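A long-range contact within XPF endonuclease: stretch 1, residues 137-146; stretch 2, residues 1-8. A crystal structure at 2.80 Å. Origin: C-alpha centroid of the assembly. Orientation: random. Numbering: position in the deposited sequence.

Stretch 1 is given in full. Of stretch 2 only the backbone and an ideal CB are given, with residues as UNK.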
ATOM      1  N   SER A 137       7.385 -12.229  -1.708  1.00 27.69           N
ATOM      2  CA  SER A 137       6.937 -11.836  -0.368  1.00 28.61           C
ATOM      3  C   SER A 137       6.452 -13.038   0.381  1.00 28.44           C
ATOM      4  O   SER A 137       6.340 -13.019   1.594  1.00 28.59           O
ATOM      5  CB  SER A 137       5.781 -10.846  -0.458  1.00 28.83           C
ATOM      6  OG  SER A 137       4.637 -11.523  -0.961  1.00 31.29           O
ATOM      7  N   THR A 138       6.064 -14.038  -0.389  1.00 28.72           N
ATOM      8  CA  THR A 138       5.979 -15.415   0.045  1.00 28.24           C
ATOM      9  C   THR A 138       7.468 -15.687   0.287  1.00 28.53           C
ATOM     10  O   THR A 138       8.177 -14.708   0.395  1.00 30.69           O
ATOM     11  CB  THR A 138       5.321 -16.118  -1.074  1.00 27.94           C
ATOM     12  OG1 THR A 138       3.917 -15.875  -0.943  1.00 26.25           O
ATOM     13  CG2 THR A 138       5.601 -17.544  -1.014  1.00 30.24           C
ATOM     14  N   ARG A 139       8.017 -16.884   0.390  1.00 27.12           N
ATOM     15  CA  ARG A 139       9.476 -16.936   0.748  1.00 26.49           C
ATOM     16  C   ARG A 139       9.664 -16.799   2.250  1.00 27.85           C
ATOM     17  O   ARG A 139       9.320 -15.778   2.840  1.00 28.10           O
ATOM     18  CB  ARG A 139      10.359 -15.861   0.091  1.00 25.61           C
ATOM     19  CG  ARG A 139      10.589 -15.898  -1.455  1.00 26.10           C
ATOM     20  CD  ARG A 139      12.036 -15.405  -1.866  1.00 24.85           C
ATOM     21  NE  ARG A 139      12.220 -15.264  -3.321  1.00 23.79           N
ATOM     22  CZ  ARG A 139      13.221 -14.601  -3.928  1.00 22.18           C
ATOM     23  NH1 ARG A 139      14.174 -14.027  -3.224  1.00 24.02           N
ATOM     24  NH2 ARG A 139      13.275 -14.509  -5.251  1.00 18.08           N
ATOM     25  N   GLU A 140      10.206 -17.851   2.862  1.00 29.24           N
ATOM     26  CA  GLU A 140      10.391 -17.959   4.299  1.00 30.37           C
ATOM     27  C   GLU A 140      11.853 -18.214   4.456  1.00 31.48           C
ATOM     28  O   GLU A 140      12.452 -18.922   3.647  1.00 32.64           O
ATOM     29  CB  GLU A 140       9.671 -19.154   4.840  1.00 30.14           C
ATOM     30  CG  GLU A 140       8.728 -19.757   3.895  1.00 32.64           C
ATOM     31  CD  GLU A 140       7.901 -20.779   4.575  1.00 36.31           C
ATOM     32  OE1 GLU A 140       8.392 -21.915   4.783  1.00 36.18           O
ATOM     33  OE2 GLU A 140       6.758 -20.415   4.916  1.00 37.89           O
ATOM     34  N   GLY A 141      12.435 -17.682   5.510  1.00 32.17           N
ATOM     35  CA  GLY A 141      13.779 -17.159   5.350  1.00 32.78           C
ATOM     36  C   GLY A 141      14.842 -18.045   5.839  1.00 32.70           C
ATOM     37  O   GLY A 141      14.564 -18.991   6.527  1.00 34.26           O
ATOM     38  N   GLY A 142      16.069 -17.701   5.513  1.00 32.61           N
ATOM     39  CA  GLY A 142      17.180 -18.560   5.812  1.00 32.59           C
ATOM     40  C   GLY A 142      17.932 -18.152   7.040  1.00 32.85           C
ATOM     41  O   GLY A 142      17.389 -18.226   8.130  1.00 32.72           O
ATOM     42  N   GLN A 143      19.184 -17.720   6.841  1.00 33.54           N
ATOM     43  CA  GLN A 143      20.150 -17.475   7.912  1.00 34.08           C
ATOM     44  C   GLN A 143      19.582 -16.594   8.997  1.00 34.83           C
ATOM     45  O   GLN A 143      19.386 -15.395   8.779  1.00 34.93           O
ATOM     46  CB  GLN A 143      21.401 -16.791   7.389  1.00 33.77           C
ATOM     47  CG  GLN A 143      21.897 -17.286   6.067  1.00 34.41           C
ATOM     48  CD  GLN A 143      23.381 -16.999   5.857  1.00 34.73           C
ATOM     49  OE1 GLN A 143      24.055 -16.439   6.717  1.00 34.35           O
ATOM     50  NE2 GLN A 143      23.897 -17.392   4.707  1.00 35.32           N
ATOM     51  N   ARG A 144      19.313 -17.212  10.154  1.00 35.30           N
ATOM     52  CA  ARG A 144      18.847 -16.532  11.370  1.00 35.90           C
ATOM     53  C   ARG A 144      17.459 -15.902  11.235  1.00 34.72           C
ATOM     54  O   ARG A 144      17.142 -14.946  11.942  1.00 34.69           O
ATOM     55  CB  ARG A 144      19.871 -15.501  11.849  1.00 35.41           C
ATOM     56  CG  ARG A 144      21.200 -16.090  12.329  1.00 37.86           C
ATOM     57  CD  ARG A 144      22.046 -14.987  13.001  1.00 39.89           C
ATOM     58  NE  ARG A 144      23.432 -15.391  13.261  1.00 49.50           N
ATOM     59  CZ  ARG A 144      23.929 -15.670  14.474  1.00 53.69           C
ATOM     60  NH1 ARG A 144      23.157 -15.586  15.567  1.00 55.18           N
ATOM     61  NH2 ARG A 144      25.209 -16.029  14.600  1.00 54.44           N
ATOM     62  N   ILE A 145      16.639 -16.457  10.345  1.00 33.48           N
ATOM     63  CA  ILE A 145      15.304 -15.927  10.070  1.00 32.42           C
ATOM     64  C   ILE A 145      14.280 -16.977  10.462  1.00 32.81           C
ATOM     65  O   ILE A 145      14.261 -18.082   9.913  1.00 33.41           O
ATOM     66  CB  ILE A 145      15.130 -15.512   8.568  1.00 32.00           C
ATOM     67  CG1 ILE A 145      16.047 -14.338   8.231  1.00 30.26           C
ATOM     68  CG2 ILE A 145      13.668 -15.201   8.225  1.00 29.66           C
ATOM     69  CD1 ILE A 145      16.088 -14.012   6.776  1.00 30.15           C
ATOM     70  N   VAL A 146      13.442 -16.644  11.433  1.00 32.78           N
ATOM     71  CA  VAL A 146      12.483 -17.599  11.960  1.00 32.58           C
ATOM     72  C   VAL A 146      11.443 -17.701  10.898  1.00 33.49           C
ATOM     73  O   VAL A 146      11.309 -16.771  10.143  1.00 34.07           O
ATOM     74  CB  VAL A 146      11.855 -17.086  13.262  1.00 32.07           C
ATOM     75  CG1 VAL A 146      10.664 -17.962  13.684  1.00 30.84           C
ATOM     76  CG2 VAL A 146      12.907 -17.001  14.329  1.00 29.52           C
ATOM     77  N   UNK A   1      17.357 -11.510   1.583  1.00 40.25           N
ATOM     78  CA  UNK A   1      17.718 -12.479   2.653  1.00 40.92           C
ATOM     79  C   UNK A   1      16.757 -13.659   2.892  1.00 38.97           C
ATOM     80  O   UNK A   1      17.223 -14.752   3.208  1.00 39.65           O
ATOM     81  CB  UNK A   1      17.847 -11.713   3.971  1.00 40.92           C
ATOM     82  N   UNK A   2      15.441 -13.463   2.786  1.00 37.25           N
ATOM     83  CA  UNK A   2      14.490 -14.579   2.948  1.00 35.50           C
ATOM     84  C   UNK A   2      14.826 -15.616   1.897  1.00 35.30           C
ATOM     85  O   UNK A   2      14.970 -15.250   0.751  1.00 35.70           O
ATOM     86  CB  UNK A   2      13.037 -14.117   2.820  1.00 35.50           C
ATOM     87  N   UNK A   3      14.942 -16.893   2.266  1.00 34.65           N
ATOM     88  CA  UNK A   3      15.457 -17.920   1.340  1.00 34.42           C
ATOM     89  C   UNK A   3      14.499 -18.801   0.541  1.00 33.23           C
ATOM     90  O   UNK A   3      14.618 -18.892  -0.677  1.00 33.25           O
ATOM     91  CB  UNK A   3      16.342 -18.866   2.155  1.00 34.42           C
ATOM     92  N   UNK A   4      13.585 -19.476   1.222  1.00 31.92           N
ATOM     93  CA  UNK A   4      12.860 -20.564   0.625  1.00 31.15           C
ATOM     94  C   UNK A   4      11.668 -20.106  -0.200  1.00 30.59           C
ATOM     95  O   UNK A   4      10.934 -19.217   0.214  1.00 29.84           O
ATOM     96  CB  UNK A   4      12.395 -21.528   1.718  1.00 31.15           C
ATOM     97  N   UNK A   5      11.467 -20.730  -1.371  1.00 29.75           N
ATOM     98  CA  UNK A   5      10.302 -20.494  -2.179  1.00 29.63           C
ATOM     99  C   UNK A   5       9.035 -20.904  -1.443  1.00 29.88           C
ATOM    100  O   UNK A   5       9.010 -21.936  -0.799  1.00 30.52           O
ATOM    101  CB  UNK A   5      10.419 -21.245  -3.507  1.00 29.63           C
ATOM    102  N   UNK A   6       7.974 -20.125  -1.568  1.00 30.23           N
ATOM    103  CA  UNK A   6       6.721 -20.432  -0.897  1.00 30.40           C
ATOM    104  C   UNK A   6       5.691 -21.188  -1.721  1.00 30.94           C
ATOM    105  O   UNK A   6       6.023 -21.768  -2.754  1.00 30.61           O
ATOM    106  CB  UNK A   6       6.090 -19.125  -0.413  1.00 30.40           C
ATOM    107  N   UNK A   7       4.433 -21.172  -1.258  1.00 31.45           N
ATOM    108  CA  UNK A   7       3.353 -21.947  -1.877  1.00 32.26           C
ATOM    109  C   UNK A   7       2.925 -21.579  -3.291  1.00 33.06           C
ATOM    110  O   UNK A   7       3.592 -20.832  -3.989  1.00 33.19           O
ATOM    111  CB  UNK A   7       2.118 -21.844  -0.980  1.00 32.26           C
ATOM    112  N   UNK A   8       1.796 -22.137  -3.716  1.00 34.22           N
ATOM    113  CA  UNK A   8       1.205 -21.849  -5.019  1.00 34.85           C
ATOM    114  C   UNK A   8       0.937 -20.356  -5.056  1.00 35.04           C
ATOM    115  O   UNK A   8       0.301 -19.814  -4.155  1.00 35.37           O
ATOM    116  CB  UNK A   8      -0.071 -22.657  -5.262  1.00 34.85           C
TER

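The two segments run antiparallel, so position 1 lies near the Gly142–Ile145 type II turn and position 6 near Thr138.

At position 1 CA-to-CB points sideways, and the ideal CB sits 4.0 Å from Ile145 CD1. The turn offers a methyl group and backbone, so a flexible apolar side chain would suit, though several others would fit. The residue is Met1: its CG lies 3.9 Å from Ile145 CD1, and its CE reaches to 4.1 Å from Gln143 O.

Position 2 also points sideways, its ideal CB 4.0 Å from Gly141 CA and 4.1 Å from Arg139 O. The missing side chain of Gly141 leaves space, walled by Ile145 CG2, for a medium-sized aliphatic group. Leu2 (chi1 m, chi2 t) takes it, with CD2 3.9 Å from Ile145 CG2 and CD1 3.6 Å from Arg139 O. A CB on Gly141 would lie 2.3 Å from Ile145 CG2 and 2.9 Å from Leu2 CD2, so neither side leaves room for it.

Position 3 points sideways, its ideal CB 3.6 Å from Gly142 N, 4.1 Å from Gly141 C and 4.2 Å from Glu140 O: backbone and a glycine surface, which many side chains could lie across. It is Glu3, whose CG fills the space over Gly142: an ideal CB there would come within 2.4 Å of Glu3 CG.

A single antiparallel bridge holds the backbone of position 4. Its N donates to Glu140 O (2.7 Å, 159°), which disfavours proline, and Glu140 N returns a bond to the position 4 O (3.1 Å, 143°); that oxygen is modelled too close to Arg139 CA, so the second bond is less certain. The ideal CB is a tight 3.2 Å from Glu140 O and 5.1 Å from Glu140 OE1, a carboxylate beside which a basic or neutral polar group would look natural. The residue is nevertheless Asp4, and a water accommodates the two acids, donating to Asp4 OD2 (2.5 Å) and to Glu140 OE1 (2.9 Å).

Position 5 points away, with nothing of stretch 1 within 5.5 Å of its ideal CB; its phi of -62° permits proline among many others. Pro5 is the residue.

Position 6 points toward stretch 1, but an ideal CB would lie 1.8 Å from Thr138 CG2 and 3.1 Å from Arg139 N. Glycine is strongly indicated, and Gly6 is present, its CA 3.1 Å from Thr138 CG2.

At position 7 there is room for a CB, so stretch 1 does not demand the deposited Gly7. Position 8 points away, with nothing of stretch 1 within 5.5 Å of its ideal CB; it is Arg8.

Stretch 2, residues 1-8: MLEDPGGR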
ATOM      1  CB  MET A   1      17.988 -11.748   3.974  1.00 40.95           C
ATOM      2  CG  MET A   1      19.096 -12.433   4.778  1.00 43.43           C
ATOM      3  SD  MET A   1      20.144 -11.308   5.737  1.00 46.84           S
ATOM      4  CE  MET A   1      21.307 -12.483   6.570  1.00 44.99           C
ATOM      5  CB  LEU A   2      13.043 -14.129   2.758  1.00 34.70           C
ATOM      6  CG  LEU A   2      12.360 -13.171   3.744  1.00 33.18           C
ATOM      7  CD1 LEU A   2      11.112 -12.642   3.102  1.00 31.77           C
ATOM      8  CD2 LEU A   2      11.967 -13.849   5.026  1.00 31.08           C
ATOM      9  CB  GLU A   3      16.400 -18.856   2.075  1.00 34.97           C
ATOM     10  CG  GLU A   3      17.756 -18.258   2.288  1.00 39.80           C
ATOM     11  CD  GLU A   3      18.867 -19.169   1.777  1.00 46.48           C
ATOM     12  OE1 GLU A   3      18.767 -19.692   0.599  1.00 46.19           O
ATOM     13  OE2 GLU A   3      19.834 -19.333   2.573  1.00 47.73           O
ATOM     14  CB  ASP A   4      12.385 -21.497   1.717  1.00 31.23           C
ATOM     15  CG  ASP A   4      13.524 -22.081   2.513  1.00 33.43           C
ATOM     16  OD1 ASP A   4      14.696 -21.738   2.227  1.00 35.27           O
ATOM     17  OD2 ASP A   4      13.251 -22.913   3.412  1.00 35.11           O
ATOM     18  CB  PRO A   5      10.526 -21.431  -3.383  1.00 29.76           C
ATOM     19  CG  PRO A   5      11.516 -22.416  -2.961  1.00 27.94           C
ATOM     20  CD  PRO A   5      12.373 -21.716  -1.990  1.00 29.38           C
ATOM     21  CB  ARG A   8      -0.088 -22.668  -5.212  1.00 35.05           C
ATOM     22  CG  ARG A   8      -1.214 -22.051  -6.081  1.00 36.59           C
ATOM     23  CD  ARG A   8      -0.836 -21.848  -7.578  1.00 39.51           C
ATOM     24  NE  ARG A   8      -1.994 -21.874  -8.473  1.00 40.55           N
ATOM     25  CZ  ARG A   8      -2.940 -22.822  -8.456  1.00 43.36           C
ATOM     26  NH1 ARG A   8      -2.895 -23.822  -7.579  1.00 42.87           N
ATOM     27  NH2 ARG A   8      -3.960 -22.767  -9.305  1.00 44.18           N
TER
HETATM   28  O   HOH W   1      10.879 -23.077   4.011  1.00 19.38           O
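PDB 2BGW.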